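Local coordinates for protein aminoglycoside N(3)-acetyltransferase, AAC(3)-IVa (Escherichia coli, PDB 6MN3) that transfers acetyl from acetyl-CoA to the 3-amino group of 2-deoxystreptamine aminoglycosides, and so probably confers resistance to antibiotics such as gentamicin and apramycin, at residues V26-S31 with N152-L157; H126-P131 with E159-V164; A228-Q233 with L239-P244. One frame throughout, in Å; residues are numbered along the deposited sequence.

Contact 1 of 3, residues V26-S31 with N152-L157; sequences VLLVHS and NTTLHL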
# COMPACT_ATOMS: atom_id res chain seq x y z
N VAL A 26 2.17 -5.95 -12.65
CA VAL A 26 2.63 -5.11 -11.55
C VAL A 26 1.77 -5.42 -10.33
O VAL A 26 0.54 -5.46 -10.43
CB VAL A 26 2.56 -3.62 -11.92
CG1 VAL A 26 2.91 -2.76 -10.72
CG2 VAL A 26 3.48 -3.32 -13.09
N LEU A 27 2.42 -5.66 -9.19
CA LEU A 27 1.73 -6.09 -7.98
C LEU A 27 2.23 -5.25 -6.80
O LEU A 27 3.40 -5.35 -6.42
CB LEU A 27 1.95 -7.58 -7.72
CG LEU A 27 1.25 -8.16 -6.49
CD1 LEU A 27 -0.26 -8.14 -6.66
CD2 LEU A 27 1.74 -9.57 -6.22
N LEU A 28 1.33 -4.44 -6.24
CA LEU A 28 1.62 -3.67 -5.03
C LEU A 28 1.10 -4.46 -3.83
O LEU A 28 -0.08 -4.81 -3.77
CB LEU A 28 0.97 -2.29 -5.09
CG LEU A 28 0.98 -1.51 -3.77
CD1 LEU A 28 2.41 -1.17 -3.37
CD2 LEU A 28 0.13 -0.25 -3.88
N VAL A 29 1.99 -4.73 -2.88
CA VAL A 29 1.69 -5.64 -1.77
C VAL A 29 1.80 -4.88 -0.46
O VAL A 29 2.88 -4.37 -0.12
CB VAL A 29 2.63 -6.85 -1.77
CG1 VAL A 29 2.38 -7.72 -0.55
CG2 VAL A 29 2.45 -7.66 -3.05
N HIS A 30 0.69 -4.80 0.26
CA HIS A 30 0.67 -4.41 1.66
C HIS A 30 0.56 -5.67 2.50
O HIS A 30 -0.36 -6.48 2.29
CB HIS A 30 -0.50 -3.47 1.95
CG HIS A 30 -0.71 -2.42 0.91
ND1 HIS A 30 -0.08 -1.19 0.94
CD2 HIS A 30 -1.49 -2.41 -0.20
CE1 HIS A 30 -0.47 -0.47 -0.10
NE2 HIS A 30 -1.32 -1.19 -0.81
N SER A 31 1.48 -5.85 3.44
CA SER A 31 1.60 -7.14 4.11
C SER A 31 1.77 -6.96 5.62
O SER A 31 2.24 -5.92 6.10
CB SER A 31 2.79 -7.94 3.57
OG SER A 31 4.01 -7.25 3.78
N ASN A 152 -4.92 -0.08 2.59
CA ASN A 152 -5.00 0.06 1.14
C ASN A 152 -4.67 1.48 0.73
O ASN A 152 -5.57 2.32 0.57
CB ASN A 152 -6.39 -0.34 0.65
CG ASN A 152 -6.45 -0.51 -0.86
OD1 ASN A 152 -5.52 -0.16 -1.58
ND2 ASN A 152 -7.56 -1.06 -1.35
N THR A 153 -3.38 1.76 0.53
CA THR A 153 -2.93 3.12 0.23
C THR A 153 -3.59 3.68 -1.02
O THR A 153 -3.81 4.89 -1.12
CB THR A 153 -1.40 3.13 0.09
OG1 THR A 153 -0.81 2.79 1.35
CG2 THR A 153 -0.90 4.49 -0.35
N THR A 154 -3.94 2.81 -1.98
CA THR A 154 -4.58 3.27 -3.21
C THR A 154 -5.87 4.04 -2.93
O THR A 154 -6.26 4.92 -3.70
CB THR A 154 -4.84 2.08 -4.14
OG1 THR A 154 -3.59 1.45 -4.47
CG2 THR A 154 -5.52 2.52 -5.43
N LEU A 155 -6.54 3.73 -1.81
CA LEU A 155 -7.74 4.48 -1.44
C LEU A 155 -7.42 5.94 -1.16
O LEU A 155 -8.24 6.82 -1.46
CB LEU A 155 -8.40 3.84 -0.23
CG LEU A 155 -9.19 2.56 -0.54
CD1 LEU A 155 -9.77 1.95 0.73
CD2 LEU A 155 -10.29 2.84 -1.55
N HIS A 156 -6.24 6.23 -0.60
CA HIS A 156 -5.84 7.62 -0.40
C HIS A 156 -5.68 8.34 -1.73
O HIS A 156 -5.99 9.53 -1.84
CB HIS A 156 -4.53 7.68 0.40
CG HIS A 156 -4.71 7.54 1.87
ND1 HIS A 156 -5.40 8.46 2.63
CD2 HIS A 156 -4.29 6.58 2.74
CE1 HIS A 156 -5.40 8.08 3.89
NE2 HIS A 156 -4.73 6.94 3.99
N LEU A 157 -5.20 7.63 -2.75
CA LEU A 157 -5.13 8.20 -4.09
C LEU A 157 -6.53 8.53 -4.61
O LEU A 157 -6.72 9.55 -5.28
CB LEU A 157 -4.41 7.24 -5.04
CG LEU A 157 -4.60 7.42 -6.55
CD1 LEU A 157 -4.00 8.74 -7.02
CD2 LEU A 157 -4.00 6.25 -7.30
O HOH W 1 -2.80 0.30 -2.25
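His30 provides the main part of the strand's side of this buried contact, its imidazole meeting Thr153 at the start of the 152-157 segment. The two side chains cross at about a right angle, and the tight part is here: CE1 of His30 lies 3.6 Å from OG1 and 3.7 Å from N of Thr153. CG of His30 stands beside the backbone N and anti to the carbonyl carbon (chi1 -42°), which carries the ring toward Thr153. Elsewhere the fit is looser. CA of Asn152 sits over one face of the ring, 4.3 Å above its plane and offset toward the rim. The side chains of Leu28 and Thr154 slide past each other in opposite directions, with CD2 of Leu28 4.1 Å from OG1 of Thr154, and Val132 of helix 131-137 packs on both residues.

No direct hydrogen bond joins the segments, and all five touching residues are buried; a single ordered water mediates. It makes a short contact of 2.5 Å with NE2 of His30, accepts from N of Thr154 at 2.8 Å and donates to OD1 of Asn152, also at 2.8 Å. That OD1 takes in addition a weak capping bond from N of Thr154, while ND2 of Asn152 bonds to ND1 of His149.

The setting is an alpha/beta core: strand 26-31 runs parallel to both its neighbours, 59-63 and 141-145, and meets the first turn of helix 154-161. Chemically, the water serves an early helix N-H and the capping oxygen together, and its short link to NE2 of His30 probably ties the helix start to the central strand.

Contact 2 of 3, residues H126-P131 with E159-V164; sequences HSPASP and ELMAKV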
# COMPACT_ATOMS: atom_id res chain seq x y z
N HIS A 126 0.31 10.59 -1.54
CA HIS A 126 -0.26 9.65 -2.50
C HIS A 126 -0.99 10.39 -3.61
O HIS A 126 -2.14 10.06 -3.94
CB HIS A 126 -1.19 8.67 -1.78
CG HIS A 126 -0.57 8.05 -0.57
ND1 HIS A 126 -1.23 7.94 0.64
CD2 HIS A 126 0.66 7.51 -0.38
CE1 HIS A 126 -0.43 7.36 1.52
NE2 HIS A 126 0.72 7.09 0.93
N SER A 127 -0.33 11.37 -4.21
CA SER A 127 -0.90 12.19 -5.27
C SER A 127 -0.89 11.42 -6.59
O SER A 127 -0.33 10.32 -6.68
CB SER A 127 -0.10 13.49 -5.38
OG SER A 127 1.09 13.29 -6.12
N PRO A 128 -1.51 11.97 -7.64
CA PRO A 128 -1.41 11.34 -8.96
C PRO A 128 0.01 11.26 -9.51
O PRO A 128 0.21 10.63 -10.56
CB PRO A 128 -2.29 12.24 -9.85
CG PRO A 128 -3.29 12.80 -8.91
CD PRO A 128 -2.57 13.00 -7.60
N ALA A 129 1.00 11.86 -8.85
CA ALA A 129 2.39 11.74 -9.24
C ALA A 129 3.19 10.88 -8.26
O ALA A 129 4.41 11.03 -8.16
CB ALA A 129 3.03 13.12 -9.38
N SER A 130 2.53 10.01 -7.52
CA SER A 130 3.17 9.14 -6.56
C SER A 130 3.24 7.71 -7.09
O SER A 130 2.55 7.37 -8.06
CB SER A 130 2.39 9.16 -5.23
OG SER A 130 1.08 8.65 -5.40
N PRO A 131 4.09 6.87 -6.51
CA PRO A 131 4.15 5.46 -6.96
C PRO A 131 2.81 4.76 -6.97
O PRO A 131 2.56 3.93 -7.85
CB PRO A 131 5.12 4.82 -5.95
CG PRO A 131 6.01 5.93 -5.55
CD PRO A 131 5.16 7.18 -5.54
N GLU A 159 -9.14 9.43 -2.83
CA GLU A 159 -9.58 10.67 -2.19
C GLU A 159 -9.04 11.88 -2.92
O GLU A 159 -9.76 12.87 -3.14
CB GLU A 159 -9.14 10.69 -0.73
CG GLU A 159 -9.74 9.61 0.14
CD GLU A 159 -9.15 9.62 1.54
OE1 GLU A 159 -7.91 9.55 1.66
OE2 GLU A 159 -9.93 9.70 2.51
N LEU A 160 -7.76 11.84 -3.31
CA LEU A 160 -7.15 12.98 -3.97
C LEU A 160 -7.70 13.19 -5.37
O LEU A 160 -7.89 14.33 -5.81
CB LEU A 160 -5.63 12.81 -4.00
CG LEU A 160 -4.97 13.05 -2.64
CD1 LEU A 160 -3.50 12.69 -2.69
CD2 LEU A 160 -5.16 14.50 -2.21
N MET A 161 -7.97 12.10 -6.09
CA MET A 161 -8.58 12.23 -7.41
C MET A 161 -10.02 12.73 -7.31
O MET A 161 -10.50 13.41 -8.23
CB MET A 161 -8.53 10.89 -8.15
CG MET A 161 -7.14 10.52 -8.63
SD MET A 161 -7.04 8.84 -9.27
CE MET A 161 -8.10 8.97 -10.71
N ALA A 162 -10.71 12.43 -6.21
CA ALA A 162 -12.03 12.97 -5.97
C ALA A 162 -12.00 14.41 -5.48
O ALA A 162 -13.07 14.99 -5.24
CB ALA A 162 -12.78 12.10 -4.95
N LYS A 163 -10.81 15.00 -5.33
CA LYS A 163 -10.64 16.35 -4.78
C LYS A 163 -11.38 16.47 -3.45
O LYS A 163 -12.25 17.31 -3.25
CB LYS A 163 -11.11 17.41 -5.78
CG LYS A 163 -10.49 17.26 -7.17
CD LYS A 163 -11.46 17.68 -8.26
CE LYS A 163 -11.70 16.55 -9.24
NZ LYS A 163 -12.82 16.87 -10.17
N VAL A 164 -10.99 15.59 -2.53
CA VAL A 164 -11.71 15.43 -1.26
C VAL A 164 -11.59 16.71 -0.45
O VAL A 164 -10.55 17.39 -0.52
CB VAL A 164 -11.17 14.21 -0.49
CG1 VAL A 164 -9.95 14.56 0.35
CG2 VAL A 164 -12.27 13.55 0.33
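Leu160 drives one methyl into the loop before helix 131-137: its CD1 lies 3.2 Å from O of His126 and 3.7 Å from CA of Ser127. A chi1 of -75° turns CG away from the carbonyl carbon of the leucine and lets CD1 reach the loop backbone. Beside it, at the more exposed margin, CG of Pro128 and CG of Met161 meet loosely at 4.5 Å. No hydrogen bond crosses between the two segments.

One shell out, serine hydroxyls shape the loop. Ser127 to Ser130 is a type I beta turn whose first carbonyl oxygen is gripped twice: N of Ser130 reaches O of Ser127 at 3.0 Å, and OG of Ser130 donates to the same oxygen at 2.5 Å, in the carbonyl plane and on a lone pair. OG of Ser127 accepts from N of Ala129 at 3.1 Å, an ST turn. Ser130 is then the N-cap of helix 131-137.

Across the contact, helix 154-161 finishes in a Schellman motif, where Lys163 takes positive phi; N of Val164 bonds to O of Glu159 at 3.0 Å, and N of Lys163 bonds to O of Leu160. The carboxylate of Glu159 is taken up elsewhere, by Tyr166, Asn188 and His190, while Met161 also packs on helix 223-236.

The chemistry is therefore divided: hydrogen bonds fix the shape of each segment internally, whereas the meeting itself is packing without a hydrogen bond, a methyl lying close against the carbonyl oxygen of His126.

Contact 3 of 3, residues A228-Q233 with L239-P244; sequences ATALGQ and LIFLHP. With ZN (zinc ion), chain D.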
# COMPACT_ATOMS: atom_id res chain seq x y z
N ALA A 228 -11.85 3.25 -9.19
CA ALA A 228 -13.15 3.50 -9.80
C ALA A 228 -14.28 3.31 -8.81
O ALA A 228 -15.22 4.11 -8.76
CB ALA A 228 -13.34 2.58 -11.01
N THR A 229 -14.21 2.25 -8.00
CA THR A 229 -15.25 2.01 -7.00
C THR A 229 -15.29 3.13 -5.97
O THR A 229 -16.37 3.64 -5.63
CB THR A 229 -15.02 0.66 -6.32
OG1 THR A 229 -15.00 -0.38 -7.31
CG2 THR A 229 -16.12 0.37 -5.31
N ALA A 230 -14.12 3.54 -5.47
CA ALA A 230 -14.08 4.56 -4.44
C ALA A 230 -14.51 5.92 -4.97
O ALA A 230 -15.17 6.69 -4.26
CB ALA A 230 -12.67 4.65 -3.84
N LEU A 231 -14.15 6.23 -6.22
CA LEU A 231 -14.56 7.51 -6.81
C LEU A 231 -16.07 7.62 -6.92
O LEU A 231 -16.62 8.72 -6.81
CB LEU A 231 -13.92 7.68 -8.19
CG LEU A 231 -12.44 8.09 -8.20
CD1 LEU A 231 -11.96 8.33 -9.62
CD2 LEU A 231 -12.22 9.33 -7.35
N GLY A 232 -16.77 6.50 -7.12
CA GLY A 232 -18.22 6.54 -7.14
C GLY A 232 -18.81 6.82 -5.77
O GLY A 232 -19.77 7.59 -5.65
N GLN A 233 -18.25 6.20 -4.73
CA GLN A 233 -18.74 6.46 -3.38
C GLN A 233 -18.35 7.85 -2.91
O GLN A 233 -19.12 8.51 -2.20
CB GLN A 233 -18.20 5.39 -2.42
CG GLN A 233 -18.67 3.98 -2.73
CD GLN A 233 -20.11 3.74 -2.29
OE1 GLN A 233 -20.69 4.53 -1.56
NE2 GLN A 233 -20.67 2.63 -2.75
N LEU A 239 -17.37 12.80 2.22
CA LEU A 239 -16.94 12.45 3.57
C LEU A 239 -17.35 11.03 3.94
O LEU A 239 -17.66 10.75 5.10
CB LEU A 239 -17.48 13.45 4.58
CG LEU A 239 -17.40 14.92 4.17
CD1 LEU A 239 -18.01 15.82 5.23
CD2 LEU A 239 -15.96 15.33 3.89
N ILE A 240 -17.37 10.12 2.96
CA ILE A 240 -17.78 8.74 3.23
C ILE A 240 -16.78 8.03 4.13
O ILE A 240 -17.16 7.18 4.95
CB ILE A 240 -17.99 7.99 1.90
CG1 ILE A 240 -18.41 6.54 2.15
CG2 ILE A 240 -16.73 8.03 1.04
CD1 ILE A 240 -19.86 6.38 2.55
N PHE A 241 -15.50 8.37 4.01
CA PHE A 241 -14.44 7.74 4.80
C PHE A 241 -14.25 8.38 6.17
O PHE A 241 -13.37 7.95 6.91
CB PHE A 241 -13.12 7.79 4.02
CG PHE A 241 -13.10 6.92 2.79
CD1 PHE A 241 -13.72 5.69 2.79
CD2 PHE A 241 -12.46 7.35 1.64
CE1 PHE A 241 -13.70 4.89 1.65
CE2 PHE A 241 -12.44 6.56 0.51
CZ PHE A 241 -13.06 5.33 0.51
N LEU A 242 -15.05 9.38 6.51
CA LEU A 242 -14.91 10.09 7.78
C LEU A 242 -15.87 9.53 8.81
O LEU A 242 -17.07 9.38 8.53
CB LEU A 242 -15.16 11.59 7.60
CG LEU A 242 -14.13 12.40 6.82
CD1 LEU A 242 -14.31 13.89 7.11
CD2 LEU A 242 -12.71 11.96 7.16
N HIS A 243 -15.35 9.20 9.99
CA HIS A 243 -16.21 8.80 11.09
C HIS A 243 -17.18 9.93 11.42
O HIS A 243 -16.78 11.10 11.42
CB HIS A 243 -15.38 8.45 12.32
CG HIS A 243 -15.07 6.99 12.45
ND1 HIS A 243 -13.82 6.47 12.17
CD2 HIS A 243 -15.83 5.94 12.83
CE1 HIS A 243 -13.84 5.17 12.37
NE2 HIS A 243 -15.05 4.82 12.77
N PRO A 244 -18.44 9.63 11.69
CA PRO A 244 -19.36 10.69 12.11
C PRO A 244 -18.94 11.24 13.46
O PRO A 244 -18.25 10.56 14.24
CB PRO A 244 -20.71 9.97 12.19
CG PRO A 244 -20.38 8.54 12.36
CD PRO A 244 -19.11 8.32 11.60
ZN ZN D . -12.25 7.96 12.39
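ND1 of His243 binds a zinc ion at 2.2 Å, and the sulfurs of Cys191, Cys249 and Cys252 complete a site of three cysteines and one histidine, the last two cysteines forming a CxxC motif. The loop that delivers this histidine first folds against the helix it has just left, 223-236. Residues Leu239 to Leu242 make a type I beta turn, closed by N of Leu242 on O of Leu239 at 3.3 Å, and this turn offers Ile240 and Phe241 to the helix.

Phe241 presents its ring edge: CB of Ala230 lies near the ring plane, 4.4 Å from CZ of Phe241. The same ring makes an edge-to-face (T-shaped) contact with Phe195. CG2 of Ile240 meets the backbone O of Gln233, and the side chains of both residues pack on Trp201 of helix 197-204, while the backbone O of Ile240 accepts from NH2 of Arg194. With CG1 of Ile240 anti to the backbone N (chi1 179°), the other branch, CG2, is left between N and the carbonyl carbon. That methyl touches two groups: it lies 4.1 Å from O of Gln233, and it sits 4.1 Å above the plane of the Phe241 ring, over its centre.

Helix 154-161 joins the three contacts. Its first turn belongs to contact 1 and its last to contact 2, whose centres are about 13 Å apart; CG2 of Thr153 touches NE2 of His126 at 3.3 Å. Contact 3 lies about 17 Å from contact 1 and about 14 Å from contact 2, centre to centre, and packs on the same helix: CD2 of Leu155 is 3.8 Å from CB of Ala230, and OE2 of Glu159 is 3.6 Å from CD2 of Phe241. His156 and Glu159, with Cys192, have a geometry resembling a catalytic triad, though that role is unconfirmed. The zinc belongs to contact 3; His243 and Cys191 share it, and Cys191 is next to Cys192 in sequence.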